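Local coordinates for protein 6-pyruvoyl tetrahydropterin synthase (Plasmodium falciparum, PDB 1Y13) that belongs to the 6-pyruvoyl tetrahydropterin synthase family and forms a six-chain assembly that binds zinc and biopterin, at residues Y68-S73 against V152-S157; Q145-M150 against H161-S166. All coordinates share one frame; numbering follows the deposited sequence.

Contact 1. Residues Y68-S73 against V152-S157; sequences YVIDFS and VSLLKS. With BIO (biopterin), chain G.
Ile-70 reaches with its last methyl onto two neighbouring leucines of helix 152-157. Its CD1 lies 4.1 Å from Leu-154 CD2, the two side chains passing at a slant. A little farther off, 4.3 Å away, Ile-70 CD1 also meets CD2 of Leu-155. The isoleucine chain is nearly fully extended, CG1 opposite the backbone N (chi1 -171°), which carries CD1 out toward the helix. Neither leucine points its CB straight at the loop; each arrives with its branched end, and no hydrogen bond links the two segments. Val-59 and Ile-160 also touch Ile-70.

The backbone of the same isoleucine serves biopterin: its O accepts from biopterin N2 at 2.7 Å, with an N-H...O angle of 150°. Phe-72 N gives a straighter bond to biopterin N1, 3.0 Å at 167°. The pterin lies roughly parallel between two rings. Tyr-68 covers one face, with biopterin N1 3.6 Å above the tyrosine plane; Phe-72 covers the opposite face, with biopterin C2 3.3 Å above its plane. Both overlaps are offset toward the ring rims. Asp-71, between the two backbone contacts, is the N-cap of helix 72-86: its OD1 takes the N-H of Ser-73 at 3.1 Å from above the carboxylate plane.

Glu-136 and Thr-135 of a second subunit also hydrogen-bond biopterin. The arrangement is thus a biopterin pocket at a subunit boundary, its two aromatic rings and backbone bonds supplied by the N-terminal start of helix 72-86 and the loop before it, which leans on helix 152-157.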
loop_
_atom_site.group_PDB
_atom_site.type_symbol
_atom_site.label_atom_id
_atom_site.label_comp_id
_atom_site.label_asym_id
_atom_site.label_seq_id
_atom_site.Cartn_x
_atom_site.Cartn_y
_atom_site.Cartn_z
ATOM N N TYR A 68 5.028 27.477 2.978
ATOM C CA TYR A 68 5.134 26.213 3.694
ATOM C C TYR A 68 4.703 26.303 5.155
ATOM O O TYR A 68 4.845 27.355 5.780
ATOM C CB TYR A 68 6.593 25.755 3.737
ATOM C CG TYR A 68 7.302 25.559 2.426
ATOM C CD1 TYR A 68 6.609 25.223 1.258
ATOM C CD2 TYR A 68 8.686 25.683 2.358
ATOM C CE1 TYR A 68 7.294 25.022 0.061
ATOM C CE2 TYR A 68 9.376 25.475 1.167
ATOM C CZ TYR A 68 8.679 25.152 0.021
ATOM O OH TYR A 68 9.369 24.951 -1.160
ATOM N N VAL A 69 4.235 25.185 5.713
ATOM C CA VAL A 69 4.218 25.043 7.161
ATOM C C VAL A 69 5.685 25.001 7.602
ATOM O O VAL A 69 6.113 25.785 8.450
ATOM C CB VAL A 69 3.468 23.779 7.635
ATOM C CG1 VAL A 69 3.721 23.521 9.124
ATOM C CG2 VAL A 69 1.980 23.908 7.370
ATOM N N ILE A 70 6.425 24.075 6.990
ATOM C CA ILE A 70 7.884 23.932 7.049
ATOM C C ILE A 70 8.282 23.098 5.807
ATOM O O ILE A 70 7.482 22.300 5.325
ATOM C CB ILE A 70 8.390 23.282 8.401
ATOM C CG1 ILE A 70 9.916 23.347 8.529
ATOM C CG2 ILE A 70 7.904 21.833 8.593
ATOM C CD1 ILE A 70 10.428 23.250 9.958
ATOM N N ASP A 71 9.485 23.317 5.277
ATOM C CA ASP A 71 9.990 22.574 4.112
ATOM C C ASP A 71 9.978 21.059 4.360
ATOM O O ASP A 71 10.477 20.600 5.373
ATOM C CB ASP A 71 11.408 23.037 3.769
ATOM C CG ASP A 71 11.793 22.764 2.308
ATOM O OD1 ASP A 71 11.452 21.695 1.772
ATOM O OD2 ASP A 71 12.445 23.625 1.685
ATOM N N PHE A 72 9.383 20.295 3.447
ATOM C CA PHE A 72 9.364 18.836 3.568
ATOM C C PHE A 72 10.801 18.307 3.723
ATOM O O PHE A 72 11.037 17.402 4.510
ATOM C CB PHE A 72 8.748 18.163 2.340
ATOM C CG PHE A 72 7.240 18.283 2.230
ATOM C CD1 PHE A 72 6.409 17.889 3.267
ATOM C CD2 PHE A 72 6.661 18.663 1.021
ATOM C CE1 PHE A 72 5.031 17.960 3.127
ATOM C CE2 PHE A 72 5.281 18.730 0.868
ATOM C CZ PHE A 72 4.462 18.398 1.921
ATOM N N SER A 73 11.753 18.890 2.987
ATOM C CA SER A 73 13.152 18.430 3.016
ATOM C C SER A 73 13.818 18.510 4.395
ATOM O O SER A 73 14.646 17.677 4.728
ATOM C CB SER A 73 13.999 19.167 1.982
ATOM O OG SER A 73 14.202 20.498 2.400
ATOM N N VAL A 152 14.158 23.558 18.645
ATOM C CA VAL A 152 12.909 24.123 19.170
ATOM C C VAL A 152 12.655 25.601 18.809
ATOM O O VAL A 152 11.495 26.016 18.698
ATOM C CB VAL A 152 12.795 23.886 20.698
ATOM C CG1 VAL A 152 13.840 24.726 21.471
ATOM C CG2 VAL A 152 11.363 24.167 21.191
ATOM N N SER A 153 13.711 26.396 18.626
ATOM C CA SER A 153 13.548 27.828 18.325
ATOM C C SER A 153 13.198 28.090 16.855
ATOM O O SER A 153 12.507 29.070 16.547
ATOM C CB SER A 153 14.787 28.637 18.739
ATOM O OG SER A 153 15.874 28.415 17.853
ATOM N N LEU A 154 13.692 27.228 15.959
ATOM C CA LEU A 154 13.232 27.201 14.562
ATOM C C LEU A 154 11.730 26.950 14.522
ATOM O O LEU A 154 10.979 27.710 13.900
ATOM C CB LEU A 154 13.941 26.117 13.723
ATOM C CG LEU A 154 13.327 25.928 12.310
ATOM C CD1 LEU A 154 13.569 27.158 11.389
ATOM C CD2 LEU A 154 13.837 24.652 11.649
ATOM N N LEU A 155 11.300 25.889 15.192
ATOM C CA LEU A 155 9.889 25.534 15.234
ATOM C C LEU A 155 9.027 26.685 15.742
ATOM O O LEU A 155 7.981 26.984 15.157
ATOM C CB LEU A 155 9.666 24.262 16.063
ATOM C CG LEU A 155 10.467 23.062 15.562
ATOM C CD1 LEU A 155 10.460 21.929 16.575
ATOM C CD2 LEU A 155 10.005 22.578 14.152
ATOM N N LYS A 156 9.481 27.350 16.804
ATOM C CA LYS A 156 8.769 28.492 17.370
ATOM C C LYS A 156 8.715 29.713 16.462
ATOM O O LYS A 156 7.719 30.433 16.462
ATOM C CB LYS A 156 9.370 28.919 18.716
ATOM C CG LYS A 156 9.353 27.840 19.794
ATOM C CD LYS A 156 7.964 27.230 20.031
ATOM C CE LYS A 156 7.884 26.633 21.450
ATOM N NZ LYS A 156 8.055 27.716 22.488
ATOM N N SER A 157 9.795 29.984 15.732
ATOM C CA SER A 157 9.801 31.121 14.797
ATOM C C SER A 157 8.793 30.914 13.642
ATOM O O SER A 157 8.256 31.876 13.087
ATOM C CB SER A 157 11.213 31.379 14.250
ATOM O OG SER A 157 11.703 30.261 13.516
HETATM N N1 BIO G . 7.721 21.694 1.364
HETATM N N2 BIO G . 6.102 22.016 2.979
HETATM C C2 BIO G . 6.429 21.926 1.662
HETATM N N3 BIO G . 5.495 22.064 0.685
HETATM C C4 BIO G . 5.811 21.998 -0.631
HETATM O O4 BIO G . 4.961 22.128 -1.524
HETATM C C4A BIO G . 7.203 21.719 -1.031
HETATM C C8A BIO G . 8.136 21.574 0.074
HETATM N N8 BIO G . 9.410 21.329 -0.230
HETATM C C7 BIO G . 9.824 21.232 -1.493
HETATM C C6 BIO G . 8.975 21.335 -2.555
HETATM N N5 BIO G . 7.648 21.603 -2.307
HETATM C C9 BIO G . 9.575 21.231 -3.946
HETATM O O9 BIO G . 8.728 21.770 -4.991
HETATM C C10 BIO G . 9.986 19.856 -4.518
HETATM O O10 BIO G . 8.863 18.936 -4.666
HETATM C C11 BIO G . 11.288 19.335 -3.884
#

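Contact 2. Residues Q145-M150 against H161-S166; sequences QLIEEM and HYIEIS
Tyr-162 OH donates to Glu-164 OE1 over 2.6 Å, using the anti lone pair of that oxygen, which lies at the edge of the tyrosine ring and in its plane. This bond joins two side chains on the strand face turned away from helix 145-150. The same face brings Tyr-162 against Arg-60 in a cation-pi contact and against the ring of Tyr-180.

Between them and beyond, Ile-163 and Ile-165 point their CB atoms toward the helix, and the contact there is apolar. Ile-163 does most of the work: its CD1 comes 3.8 Å from CG1 of Ile-147, where the two chains slant across one another. The same CD1 meets CE of Met-150, modelled as selenomethionine, at 4.0 Å, this time end against end. The chain of Met-150 bends at chi3 (-78°), and it is the methyl beyond this bend that meets Ile-163. Two residues further along the strand, Ile-165 CG2 touches Leu-146 CD1 at 3.8 Å. With chi1 at 70°, Ile-165 holds CG1 between the backbone N and the carbonyl carbon and CG2 anti to the carbonyl carbon, presenting CG2 to the leucine.

The helix runs over the strand at 130° between their N-to-C directions, the axes 10.4 Å apart at closest approach. Leu-57 of strand 49-62, Leu-143 of helix 135-150, and Val-82 and Leu-75 of helix 72-86 extend this helix-on-sheet core. With no hydrogen bond across the interface, helix and strand meet here through apolar side chains alone, while the Tyr-162 to Glu-164 bond lies on the strand's other face.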
loop_
_atom_site.group_PDB
_atom_site.type_symbol
_atom_site.label_atom_id
_atom_site.label_comp_id
_atom_site.label_asym_id
_atom_site.label_seq_id
_atom_site.Cartn_x
_atom_site.Cartn_y
_atom_site.Cartn_z
ATOM N N GLN A 145 14.465 13.265 20.446
ATOM C CA GLN A 145 15.584 13.458 19.509
ATOM C C GLN A 145 15.252 14.372 18.331
ATOM O O GLN A 145 16.043 15.248 17.990
ATOM C CB GLN A 145 16.079 12.112 18.961
ATOM C CG GLN A 145 16.723 11.218 19.990
ATOM C CD GLN A 145 17.957 11.848 20.606
ATOM O OE1 GLN A 145 17.979 12.173 21.803
ATOM N NE2 GLN A 145 18.988 12.044 19.783
ATOM N N LEU A 146 14.094 14.159 17.708
ATOM C CA LEU A 146 13.712 14.925 16.522
ATOM C C LEU A 146 13.440 16.365 16.893
ATOM O O LEU A 146 13.777 17.287 16.154
ATOM C CB LEU A 146 12.488 14.323 15.831
ATOM C CG LEU A 146 12.763 13.138 14.911
ATOM C CD1 LEU A 146 11.453 12.501 14.483
ATOM C CD2 LEU A 146 13.616 13.535 13.689
ATOM N N ILE A 147 12.842 16.564 18.057
ATOM C CA ILE A 147 12.615 17.905 18.535
ATOM C C ILE A 147 13.949 18.633 18.727
ATOM O O ILE A 147 14.074 19.811 18.383
ATOM C CB ILE A 147 11.744 17.902 19.805
ATOM C CG1 ILE A 147 10.276 17.629 19.412
ATOM C CG2 ILE A 147 11.855 19.229 20.526
ATOM C CD1 ILE A 147 9.347 17.456 20.615
ATOM N N GLU A 148 14.955 17.941 19.255
ATOM C CA GLU A 148 16.294 18.542 19.379
ATOM C C GLU A 148 16.924 18.798 18.005
ATOM O O GLU A 148 17.495 19.861 17.779
ATOM C CB GLU A 148 17.227 17.632 20.189
ATOM C CG GLU A 148 16.983 17.642 21.700
ATOM C CD GLU A 148 17.804 16.581 22.458
ATOM O OE1 GLU A 148 18.565 15.805 21.819
ATOM O OE2 GLU A 148 17.684 16.526 23.711
ATOM N N GLU A 149 16.841 17.808 17.105
ATOM C CA GLU A 149 17.407 17.954 15.747
ATOM C C GLU A 149 16.844 19.157 15.015
ATOM O O GLU A 149 17.597 19.946 14.425
ATOM C CB GLU A 149 17.153 16.721 14.869
ATOM C CG GLU A 149 17.968 15.482 15.212
ATOM C CD GLU A 149 19.471 15.686 15.056
ATOM O OE1 GLU A 149 19.895 16.703 14.431
ATOM O OE2 GLU A 149 20.227 14.819 15.569
HETATM N N MSE A 150 15.520 19.281 15.041
HETATM C CA MSE A 150 14.819 20.344 14.307
HETATM C C MSE A 150 14.992 21.689 14.959
HETATM O O MSE A 150 14.714 22.722 14.352
HETATM C CB MSE A 150 13.342 20.026 14.179
HETATM C CG MSE A 150 13.117 18.859 13.291
HETATM SE SE MSE A 150 11.236 18.706 12.980
HETATM C CE MSE A 150 10.613 17.841 14.726
ATOM N N HIS A 161 3.322 24.350 16.644
ATOM C CA HIS A 161 2.864 24.207 18.034
ATOM C C HIS A 161 2.606 22.760 18.438
ATOM O O HIS A 161 2.287 22.480 19.592
ATOM C CB HIS A 161 1.639 25.108 18.327
ATOM C CG HIS A 161 0.537 24.985 17.313
ATOM N ND1 HIS A 161 0.569 25.631 16.094
ATOM C CD2 HIS A 161 -0.618 24.275 17.330
ATOM C CE1 HIS A 161 -0.518 25.327 15.405
ATOM N NE2 HIS A 161 -1.256 24.508 16.132
ATOM N N TYR A 162 2.782 21.837 17.499
ATOM C CA TYR A 162 2.443 20.448 17.748
ATOM C C TYR A 162 3.256 19.545 16.843
ATOM O O TYR A 162 3.424 19.824 15.662
ATOM C CB TYR A 162 0.945 20.227 17.534
ATOM C CG TYR A 162 0.482 18.790 17.648
ATOM C CD1 TYR A 162 0.150 18.242 18.883
ATOM C CD2 TYR A 162 0.358 17.995 16.521
ATOM C CE1 TYR A 162 -0.288 16.939 18.988
ATOM C CE2 TYR A 162 -0.086 16.692 16.611
ATOM C CZ TYR A 162 -0.403 16.172 17.846
ATOM O OH TYR A 162 -0.843 14.877 17.938
ATOM N N ILE A 163 3.777 18.474 17.425
ATOM C CA ILE A 163 4.595 17.503 16.709
ATOM C C ILE A 163 4.140 16.095 17.098
ATOM O O ILE A 163 3.878 15.802 18.270
ATOM C CB ILE A 163 6.082 17.703 17.032
ATOM C CG1 ILE A 163 6.540 19.069 16.539
ATOM C CG2 ILE A 163 6.951 16.663 16.342
ATOM C CD1 ILE A 163 7.847 19.513 17.106
ATOM N N GLU A 164 4.067 15.219 16.109
ATOM C CA GLU A 164 3.580 13.873 16.318
ATOM C C GLU A 164 4.423 12.909 15.501
ATOM O O GLU A 164 4.700 13.154 14.323
ATOM C CB GLU A 164 2.131 13.803 15.872
ATOM C CG GLU A 164 1.414 12.520 16.194
ATOM C CD GLU A 164 0.065 12.472 15.507
ATOM O OE1 GLU A 164 -0.908 13.095 16.008
ATOM O OE2 GLU A 164 -0.017 11.818 14.453
ATOM N N ILE A 165 4.858 11.819 16.125
ATOM C CA ILE A 165 5.469 10.749 15.361
ATOM C C ILE A 165 4.713 9.436 15.542
ATOM O O ILE A 165 4.176 9.137 16.620
ATOM C CB ILE A 165 6.991 10.510 15.677
ATOM C CG1 ILE A 165 7.178 9.926 17.049
ATOM C CG2 ILE A 165 7.852 11.759 15.565
ATOM C CD1 ILE A 165 8.178 8.857 17.022
ATOM N N SER A 166 4.665 8.663 14.475
ATOM C CA SER A 166 4.174 7.318 14.528
ATOM C C SER A 166 5.366 6.411 14.350
ATOM O O SER A 166 6.191 6.626 13.458
ATOM C CB SER A 166 3.200 7.075 13.386
ATOM O OG SER A 166 1.939 7.639 13.692
#

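Following the chain, 68-73 comes first, then 145-150, 152-157 and finally 161-166, so the segments of the two contacts alternate and the contacts cross. Contact 1 closes a long loop of 78 residues, bringing the loop that leads into helix 72-86 to the short helix 152-157. Contact 2 closes a tight one of 10 residues, folding the end of helix 135-150 onto strand 162-168, with helix 152-157 inside that loop. Leu-155 joins them: its CD1 packs 3.6 Å from Ile-163 CD1, and its CD2 lies against Met-150. Through this leucine the biopterin-bearing loop, the helices and the antiparallel sheet meet.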